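Acetyl xylan esterase (Paenibacillus sp. R4, PDB 6AGQ) probably hydrolyses ester bonds to release acetyl groups from acetylated xylan, as a cold-active esterase of the alpha/beta-hydrolase superfamily. Local coordinates at residues P201-L205 with F316-L321; I262-M268 with L289-E294; P134-I138 with R234-P238. The contacts are given in a common frame with arbitrary orientation. Residue numbers count along the deposited sequence, not the author numbering.

Interaction 1 (P201-L205 with F316-L321); sequences PKLAL and FIEAYL
The chain's C-terminal end is held by Lys202, whose NZ donates a hydrogen bond to Leu321 O at 3.0 Å and a weak one to Tyr320 O at 3.4 Å. The lysine side chain is fully extended, all four chi angles t; Arg178 also donates to Leu321 O. Leu203 and Ala204 are extended (psi 149° and 126°), and strand 203-205 runs nearly antiparallel to helix 316-320, at 172° with axes 10.4 Å apart; the nearest CA atoms are those of Leu203 and Leu321, at 6.8 Å. Leu203 and Leu205 point toward the helix, while Ala204 between them points away. Centrally, Leu203 CG lies 3.7 Å from Phe316 CE2, and its CD2 is 4.0 Å from Ile317 CG1 and 3.6 Å from Leu321 CB. Leu205 CD2 is 3.9 Å from both Phe316 CD2 and Ile317 CD1. Phe316, chi1 t, reaches Leu267 of the neighbouring strand. This is a C-terminal helix lying antiparallel along one face of the parallel part of the sheet, as in the alpha/beta-hydrolase fold.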
loop_
_atom_site.group_PDB
_atom_site.type_symbol
_atom_site.label_atom_id
_atom_site.label_comp_id
_atom_site.label_asym_id
_atom_site.label_seq_id
_atom_site.Cartn_x
_atom_site.Cartn_y
_atom_site.Cartn_z
ATOM N N PRO A 201 -25.628 -24.433 -27.839
ATOM C CA PRO A 201 -26.068 -23.794 -26.594
ATOM C C PRO A 201 -27.249 -22.884 -26.819
ATOM O O PRO A 201 -27.275 -22.139 -27.786
ATOM C CB PRO A 201 -24.841 -22.989 -26.145
ATOM C CG PRO A 201 -23.700 -23.590 -26.861
ATOM C CD PRO A 201 -24.225 -24.091 -28.151
ATOM N N LYS A 202 -28.256 -23.012 -25.954
ATOM C CA LYS A 202 -29.432 -22.216 -26.012
ATOM C C LYS A 202 -29.328 -20.912 -25.175
ATOM O O LYS A 202 -29.909 -19.880 -25.557
ATOM C CB LYS A 202 -30.544 -23.051 -25.499
ATOM C CG LYS A 202 -31.877 -22.452 -25.731
ATOM C CD LYS A 202 -32.869 -23.244 -24.935
ATOM C CE LYS A 202 -34.270 -22.799 -25.276
ATOM N NZ LYS A 202 -35.194 -23.743 -24.597
ATOM N N LEU A 203 -28.608 -20.986 -24.059
ATOM C CA LEU A 203 -28.352 -19.848 -23.196
ATOM C C LEU A 203 -26.856 -19.642 -22.992
ATOM O O LEU A 203 -26.119 -20.610 -22.931
ATOM C CB LEU A 203 -28.954 -20.086 -21.820
ATOM C CG LEU A 203 -30.337 -19.676 -21.466
ATOM C CD1 LEU A 203 -31.311 -19.902 -22.576
ATOM C CD2 LEU A 203 -30.765 -20.369 -20.202
ATOM N N ALA A 204 -26.438 -18.382 -22.799
ATOM C CA ALA A 204 -25.051 -18.031 -22.438
ATOM C C ALA A 204 -25.099 -17.102 -21.227
ATOM O O ALA A 204 -25.838 -16.124 -21.268
ATOM C CB ALA A 204 -24.346 -17.360 -23.590
ATOM N N LEU A 205 -24.377 -17.447 -20.135
ATOM C CA LEU A 205 -24.384 -16.658 -18.939
ATOM C C LEU A 205 -22.966 -16.131 -18.533
ATOM O O LEU A 205 -22.506 -16.428 -17.430
ATOM C CB LEU A 205 -25.002 -17.456 -17.804
ATOM C CG LEU A 205 -26.508 -17.753 -17.906
ATOM C CD1 LEU A 205 -26.761 -19.072 -18.592
ATOM C CD2 LEU A 205 -27.115 -17.821 -16.511
ATOM N N PHE A 316 -33.318 -16.607 -14.642
ATOM C CA PHE A 316 -33.063 -16.635 -16.060
ATOM C C PHE A 316 -33.132 -18.038 -16.661
ATOM O O PHE A 316 -33.824 -18.254 -17.672
ATOM C CB PHE A 316 -31.680 -16.012 -16.293
ATOM C CG PHE A 316 -31.330 -15.843 -17.730
ATOM C CD1 PHE A 316 -31.934 -14.851 -18.487
ATOM C CD2 PHE A 316 -30.366 -16.636 -18.309
ATOM C CE1 PHE A 316 -31.625 -14.688 -19.840
ATOM C CE2 PHE A 316 -30.021 -16.466 -19.621
ATOM C CZ PHE A 316 -30.652 -15.495 -20.387
ATOM N N ILE A 317 -32.415 -18.967 -16.033
ATOM C CA ILE A 317 -32.427 -20.369 -16.415
ATOM C C ILE A 317 -33.829 -20.985 -16.293
ATOM O O ILE A 317 -34.292 -21.661 -17.226
ATOM C CB ILE A 317 -31.366 -21.162 -15.643
ATOM C CG1 ILE A 317 -30.018 -20.846 -16.286
ATOM C CG2 ILE A 317 -31.673 -22.679 -15.678
ATOM C CD1 ILE A 317 -28.829 -21.183 -15.438
ATOM N N GLU A 318 -34.501 -20.746 -15.168
ATOM C CA GLU A 318 -35.867 -21.265 -14.980
ATOM C C GLU A 318 -36.812 -20.717 -16.002
ATOM O O GLU A 318 -37.690 -21.430 -16.447
ATOM C CB GLU A 318 -36.396 -20.978 -13.562
ATOM C CG GLU A 318 -36.186 -22.113 -12.566
ATOM C CD GLU A 318 -37.468 -22.903 -12.368
ATOM O OE1 GLU A 318 -38.355 -22.391 -11.633
ATOM O OE2 GLU A 318 -37.596 -24.002 -12.962
ATOM N N ALA A 319 -36.670 -19.435 -16.370
ATOM C CA ALA A 319 -37.561 -18.859 -17.367
ATOM C C ALA A 319 -37.379 -19.312 -18.779
ATOM O O ALA A 319 -38.343 -19.343 -19.542
ATOM C CB ALA A 319 -37.478 -17.334 -17.316
ATOM N N TYR A 320 -36.142 -19.540 -19.191
ATOM C CA TYR A 320 -35.804 -19.642 -20.629
ATOM C C TYR A 320 -35.154 -20.953 -21.086
ATOM O O TYR A 320 -35.177 -21.230 -22.262
ATOM C CB TYR A 320 -34.904 -18.461 -21.068
ATOM C CG TYR A 320 -35.565 -17.089 -20.954
ATOM C CD1 TYR A 320 -36.615 -16.729 -21.798
ATOM C CD2 TYR A 320 -35.129 -16.147 -19.996
ATOM C CE1 TYR A 320 -37.231 -15.478 -21.692
ATOM C CE2 TYR A 320 -35.748 -14.906 -19.877
ATOM C CZ TYR A 320 -36.796 -14.583 -20.718
ATOM O OH TYR A 320 -37.391 -13.374 -20.603
ATOM N N LEU A 321 -34.512 -21.705 -20.195
ATOM C CA LEU A 321 -33.842 -22.937 -20.614
ATOM C C LEU A 321 -34.905 -24.031 -20.635
ATOM O O LEU A 321 -35.279 -24.481 -21.718
ATOM C CB LEU A 321 -32.739 -23.336 -19.658
ATOM C CG LEU A 321 -31.830 -24.509 -20.068
ATOM C CD1 LEU A 321 -30.990 -24.128 -21.246
ATOM C CD2 LEU A 321 -30.955 -24.966 -18.911
#

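Interaction 2 (I262-M268 with L289-E294); sequences IKARTLM and LAGPKE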
loop_
_atom_site.group_PDB
_atom_site.type_symbol
_atom_site.label_atom_id
_atom_site.label_comp_id
_atom_site.label_asym_id
_atom_site.label_seq_id
_atom_site.Cartn_x
_atom_site.Cartn_y
_atom_site.Cartn_z
ATOM N N ILE A 262 -22.983 -15.271 -31.778
ATOM C CA ILE A 262 -23.875 -15.863 -30.783
ATOM C C ILE A 262 -25.324 -15.566 -31.093
ATOM O O ILE A 262 -25.697 -14.387 -31.171
ATOM C CB ILE A 262 -23.571 -15.334 -29.351
ATOM C CG1 ILE A 262 -22.138 -15.718 -28.950
ATOM C CG2 ILE A 262 -24.570 -15.869 -28.332
ATOM C CD1 ILE A 262 -21.660 -15.184 -27.641
ATOM N N LYS A 263 -26.132 -16.613 -31.250
ATOM C CA LYS A 263 -27.630 -16.499 -31.408
ATOM C C LYS A 263 -28.440 -16.943 -30.188
ATOM O O LYS A 263 -29.646 -16.669 -30.089
ATOM C CB LYS A 263 -28.134 -17.339 -32.591
ATOM C CG LYS A 263 -27.934 -16.731 -33.970
ATOM C CD LYS A 263 -26.784 -17.368 -34.754
ATOM C CE LYS A 263 -27.079 -17.456 -36.259
ATOM N NZ LYS A 263 -27.551 -16.153 -36.809
ATOM N N ALA A 264 -27.781 -17.682 -29.300
ATOM C CA ALA A 264 -28.236 -17.909 -27.953
ATOM C C ALA A 264 -28.694 -16.625 -27.274
ATOM O O ALA A 264 -28.175 -15.560 -27.525
ATOM C CB ALA A 264 -27.112 -18.618 -27.108
ATOM N N ARG A 265 -29.695 -16.771 -26.414
ATOM C CA ARG A 265 -30.140 -15.749 -25.480
ATOM C C ARG A 265 -29.099 -15.607 -24.390
ATOM O O ARG A 265 -28.686 -16.616 -23.859
ATOM C CB ARG A 265 -31.514 -16.150 -24.875
ATOM C CG ARG A 265 -32.012 -15.192 -23.811
ATOM C CD ARG A 265 -33.365 -15.597 -23.202
ATOM N NE ARG A 265 -34.340 -15.887 -24.234
ATOM C CZ ARG A 265 -35.179 -15.015 -24.808
ATOM N NH1 ARG A 265 -35.261 -13.726 -24.438
ATOM N NH2 ARG A 265 -36.022 -15.481 -25.741
ATOM N N THR A 266 -28.711 -14.383 -24.047
ATOM C CA THR A 266 -27.542 -14.118 -23.181
ATOM C C THR A 266 -27.908 -13.227 -21.986
ATOM O O THR A 266 -28.659 -12.245 -22.160
ATOM C CB THR A 266 -26.463 -13.390 -23.967
ATOM O OG1 THR A 266 -26.136 -14.155 -25.121
ATOM C CG2 THR A 266 -25.172 -13.204 -23.159
ATOM N N LEU A 267 -27.415 -13.607 -20.792
ATOM C CA LEU A 267 -27.523 -12.823 -19.551
ATOM C C LEU A 267 -26.116 -12.551 -19.127
ATOM O O LEU A 267 -25.409 -13.479 -18.628
ATOM C CB LEU A 267 -28.216 -13.591 -18.415
ATOM C CG LEU A 267 -28.233 -12.892 -17.022
ATOM C CD1 LEU A 267 -29.115 -11.661 -17.050
ATOM C CD2 LEU A 267 -28.728 -13.772 -15.906
ATOM N N MET A 268 -25.710 -11.301 -19.276
ATOM C CA MET A 268 -24.436 -10.826 -18.834
ATOM C C MET A 268 -24.422 -9.979 -17.548
ATOM O O MET A 268 -25.135 -9.010 -17.464
ATOM C CB MET A 268 -23.771 -10.049 -19.970
ATOM C CG MET A 268 -22.305 -9.788 -19.641
ATOM S SD MET A 268 -21.342 -8.901 -20.840
ATOM C CE MET A 268 -21.466 -9.931 -22.320
ATOM N N LEU A 289 -23.604 -8.807 -29.457
ATOM C CA LEU A 289 -24.400 -10.046 -29.420
ATOM C C LEU A 289 -25.476 -9.964 -30.491
ATOM O O LEU A 289 -26.076 -8.919 -30.657
ATOM C CB LEU A 289 -25.032 -10.225 -28.051
ATOM C CG LEU A 289 -24.036 -10.519 -26.902
ATOM C CD1 LEU A 289 -24.762 -10.460 -25.595
ATOM C CD2 LEU A 289 -23.379 -11.887 -27.033
ATOM N N ALA A 290 -25.654 -11.034 -31.244
ATOM C CA ALA A 290 -26.626 -11.067 -32.317
ATOM C C ALA A 290 -28.037 -11.455 -31.773
ATOM O O ALA A 290 -29.051 -10.983 -32.306
ATOM C CB ALA A 290 -26.163 -12.030 -33.420
ATOM N N GLY A 291 -28.118 -12.250 -30.701
ATOM C CA GLY A 291 -29.435 -12.748 -30.227
ATOM C C GLY A 291 -29.978 -11.912 -29.086
ATOM O O GLY A 291 -29.318 -11.002 -28.648
ATOM N N PRO A 292 -31.141 -12.275 -28.525
ATOM C CA PRO A 292 -31.643 -11.592 -27.314
ATOM C C PRO A 292 -30.682 -11.594 -26.145
ATOM O O PRO A 292 -29.934 -12.558 -25.954
ATOM C CB PRO A 292 -32.886 -12.410 -26.922
ATOM C CG PRO A 292 -33.176 -13.292 -28.113
ATOM C CD PRO A 292 -31.882 -13.507 -28.815
ATOM N N LYS A 293 -30.736 -10.543 -25.336
ATOM C CA LYS A 293 -29.777 -10.307 -24.303
ATOM C C LYS A 293 -30.310 -9.440 -23.203
ATOM O O LYS A 293 -31.219 -8.622 -23.427
ATOM C CB LYS A 293 -28.588 -9.595 -24.892
ATOM C CG LYS A 293 -28.932 -8.225 -25.493
ATOM C CD LYS A 293 -27.669 -7.599 -26.090
ATOM C CE LYS A 293 -27.850 -6.120 -26.360
ATOM N NZ LYS A 293 -27.966 -5.918 -27.797
ATOM N N GLU A 294 -29.677 -9.571 -22.045
ATOM C CA GLU A 294 -30.074 -8.876 -20.821
ATOM C C GLU A 294 -28.817 -8.688 -20.080
ATOM O O GLU A 294 -27.988 -9.532 -20.168
ATOM C CB GLU A 294 -30.941 -9.761 -19.938
ATOM C CG GLU A 294 -32.374 -9.880 -20.355
ATOM C CD GLU A 294 -33.146 -10.890 -19.487
ATOM O OE1 GLU A 294 -33.860 -11.727 -20.098
ATOM O OE2 GLU A 294 -33.031 -10.869 -18.213
HETATM O O HOH W 1 -27.271 -13.149 -27.342
HETATM O O HOH W 2 -33.456 -12.130 -22.779
#
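Ile262 begins the contact in the loop ahead of the strand. Its CD1 meets Leu289 CD2 at 3.8 Å, and its carbonyl oxygen accepts two weak hydrogen bonds, from Ala290 N (3.4 Å) and Gly291 N (3.3 Å). Lys263 and Ala264 turn their side chains away while their carbonyls crowd Gly291, where a CB would clash with both oxygens. Ala264 O also accepts a 2.6 Å hydrogen bond from a water that donates to Pro292 O (3.1 Å) and accepts from Thr266 OG1 (2.7 Å), bridging the two segments at the start of the paired strands. At Arg265 the strand starts. Pro292 CB lies over one guanidinium face, 3.7 Å from Arg265 NH1, and a second water links Arg265 NH1 (2.9 Å) to Glu294 OE1 (2.7 Å). The direct salt bridge of Glu294, through OE2, is with Arg296. Thr266 pairs with Lys293 in parallel register: Thr266 N donates to Pro292 O at 2.9 Å, and Thr266 O accepts from Glu294 N at 2.9 Å. Thr266 CG2 packs on Leu289 CD1 at 3.7 Å. Leu267, paired with Glu294, faces the other side of the sheet, its CD1 3.9 Å from Glu294 CB; Phe316 of the C-terminal helix packs against both residues there. Met268 N continues the ladder with a 3.0 Å hydrogen bond to Glu294 O, and the Met268 backbone also bonds to Arg296 further on. With helix 279-286 between them, these parallel strands form the last beta-alpha-beta unit at one edge of the chain's alpha/beta-hydrolase sheet.

Interaction 3 (P134-I138 with R234-P238); sequences PQGGI and RRYDP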
loop_
_atom_site.group_PDB
_atom_site.type_symbol
_atom_site.label_atom_id
_atom_site.label_comp_id
_atom_site.label_asym_id
_atom_site.label_seq_id
_atom_site.Cartn_x
_atom_site.Cartn_y
_atom_site.Cartn_z
ATOM N N PRO A 134 6.406 -22.281 -29.831
ATOM C CA PRO A 134 7.736 -21.970 -30.395
ATOM C C PRO A 134 8.693 -21.219 -29.495
ATOM O O PRO A 134 9.889 -21.203 -29.791
ATOM C CB PRO A 134 7.434 -21.132 -31.664
ATOM C CG PRO A 134 5.980 -20.796 -31.626
ATOM C CD PRO A 134 5.307 -21.631 -30.569
ATOM N N GLN A 135 8.209 -20.553 -28.456
ATOM C CA GLN A 135 9.095 -19.741 -27.631
ATOM C C GLN A 135 8.652 -19.900 -26.216
ATOM O O GLN A 135 7.645 -20.560 -25.937
ATOM C CB GLN A 135 9.018 -18.245 -28.029
ATOM C CG GLN A 135 9.301 -17.932 -29.519
ATOM C CD GLN A 135 9.540 -16.432 -29.865
ATOM O OE1 GLN A 135 9.323 -15.509 -29.064
ATOM N NE2 GLN A 135 9.999 -16.199 -31.096
ATOM N N GLY A 136 9.364 -19.246 -25.303
ATOM C CA GLY A 136 8.865 -19.138 -23.948
ATOM C C GLY A 136 7.736 -18.132 -23.731
ATOM O O GLY A 136 6.990 -17.727 -24.663
ATOM N N GLY A 137 7.586 -17.712 -22.470
ATOM C CA GLY A 137 6.637 -16.629 -22.186
ATOM C C GLY A 137 6.760 -15.954 -20.859
ATOM O O GLY A 137 7.677 -16.188 -20.127
ATOM N N ILE A 138 5.756 -15.128 -20.575
ATOM C CA ILE A 138 5.555 -14.473 -19.300
ATOM C C ILE A 138 4.906 -15.521 -18.394
ATOM O O ILE A 138 4.049 -16.266 -18.868
ATOM C CB ILE A 138 4.581 -13.276 -19.501
ATOM C CG1 ILE A 138 5.139 -12.285 -20.537
ATOM C CG2 ILE A 138 4.248 -12.546 -18.204
ATOM C CD1 ILE A 138 6.561 -11.801 -20.333
ATOM N N ARG A 234 7.289 -5.573 -22.864
ATOM C CA ARG A 234 8.430 -5.191 -22.074
ATOM C C ARG A 234 9.634 -6.090 -22.279
ATOM O O ARG A 234 10.763 -5.593 -22.256
ATOM C CB ARG A 234 8.104 -5.132 -20.586
ATOM C CG ARG A 234 7.245 -3.974 -20.163
ATOM C CD ARG A 234 6.850 -4.090 -18.701
ATOM N NE ARG A 234 7.987 -4.151 -17.763
ATOM C CZ ARG A 234 8.574 -3.088 -17.204
ATOM N NH1 ARG A 234 8.142 -1.875 -17.470
ATOM N NH2 ARG A 234 9.569 -3.237 -16.334
ATOM N N ARG A 235 9.427 -7.403 -22.422
ATOM C CA ARG A 235 10.570 -8.359 -22.626
ATOM C C ARG A 235 10.991 -8.712 -24.067
ATOM O O ARG A 235 12.115 -9.043 -24.319
ATOM C CB ARG A 235 10.277 -9.636 -21.906
ATOM C CG ARG A 235 10.154 -9.436 -20.420
ATOM C CD ARG A 235 11.094 -10.404 -19.797
ATOM N NE ARG A 235 10.979 -10.543 -18.356
ATOM C CZ ARG A 235 11.960 -10.295 -17.501
ATOM N NH1 ARG A 235 13.121 -9.774 -17.883
ATOM N NH2 ARG A 235 11.750 -10.527 -16.246
ATOM N N TYR A 236 10.062 -8.712 -24.981
ATOM C CA TYR A 236 10.277 -9.231 -26.328
ATOM C C TYR A 236 10.295 -8.108 -27.339
ATOM O O TYR A 236 10.849 -8.279 -28.415
ATOM C CB TYR A 236 9.151 -10.213 -26.718
ATOM C CG TYR A 236 9.171 -11.561 -26.017
ATOM C CD1 TYR A 236 8.583 -11.730 -24.758
ATOM C CD2 TYR A 236 9.766 -12.669 -26.603
ATOM C CE1 TYR A 236 8.643 -12.960 -24.089
ATOM C CE2 TYR A 236 9.783 -13.896 -25.962
ATOM C CZ TYR A 236 9.239 -14.037 -24.693
ATOM O OH TYR A 236 9.251 -15.237 -24.037
ATOM N N ASP A 237 9.692 -6.962 -27.043
ATOM C CA ASP A 237 9.390 -5.974 -28.106
ATOM C C ASP A 237 9.071 -4.579 -27.528
ATOM O O ASP A 237 7.945 -4.138 -27.609
ATOM C CB ASP A 237 8.217 -6.516 -28.936
ATOM C CG ASP A 237 7.854 -5.618 -30.090
ATOM O OD1 ASP A 237 8.733 -4.853 -30.558
ATOM O OD2 ASP A 237 6.680 -5.616 -30.497
ATOM N N PRO A 238 10.055 -3.886 -26.940
ATOM C CA PRO A 238 9.784 -2.610 -26.258
ATOM C C PRO A 238 9.363 -1.417 -27.151
ATOM O O PRO A 238 8.756 -0.456 -26.639
ATOM C CB PRO A 238 11.108 -2.282 -25.588
ATOM C CG PRO A 238 11.906 -3.531 -25.644
ATOM C CD PRO A 238 11.491 -4.177 -26.913
#
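A small, partly buried contact sets an aromatic side chain at the end of helix 226-236 against the glycine-containing loop between strand 114-118 and helix 153-170, far from the centre of the chain. Tyr236 supplies most of the helix side: its ring points end-on at the loop, the hydroxyl leading, with OH 3.3 Å from Gly136 C and CE2 3.5 Å from Gln135 OE1. Tyr236 OH also comes within 3.4 Å of Gly137 N, yet no hydrogen bond joins the two segments. The hydroxyl instead bonds to Gly125 O of a neighbouring subunit, so this excursion from the alpha/beta-hydrolase core also belongs to a subunit interface. Ile138 CD1 approaches the ring edge, 4.4 Å from Tyr236 CE1, and lies 4.3 Å from Arg235 CG. Within its own chain, the Tyr236 ring stacks with that of Trp232. Arg234, one residue before Arg235, forms a salt bridge with Glu304 of yet another subunit.

In the fold
Interactions 1 and 2 are neighbours, their centres about 10 Å apart, and share one sheet: Ala204 N and Arg265 O are 3.0 Å apart, as are Ala204 O and Leu267 N, both probable hydrogen bonds. The segments of interaction 2 fall within the span of chain closed by interaction 1, and strand 293-298 is followed by the C-terminal helix, where Tyr320 forms a cation-pi contact with Arg265. Leu205 lies near, without touching, the probable nucleophile elbow, a GxSxG pattern including Ser185. Interaction 3 is on the opposite side of the chain's centre, its own centre about 41 Å from that of interaction 1 and about 36 Å from that of interaction 2.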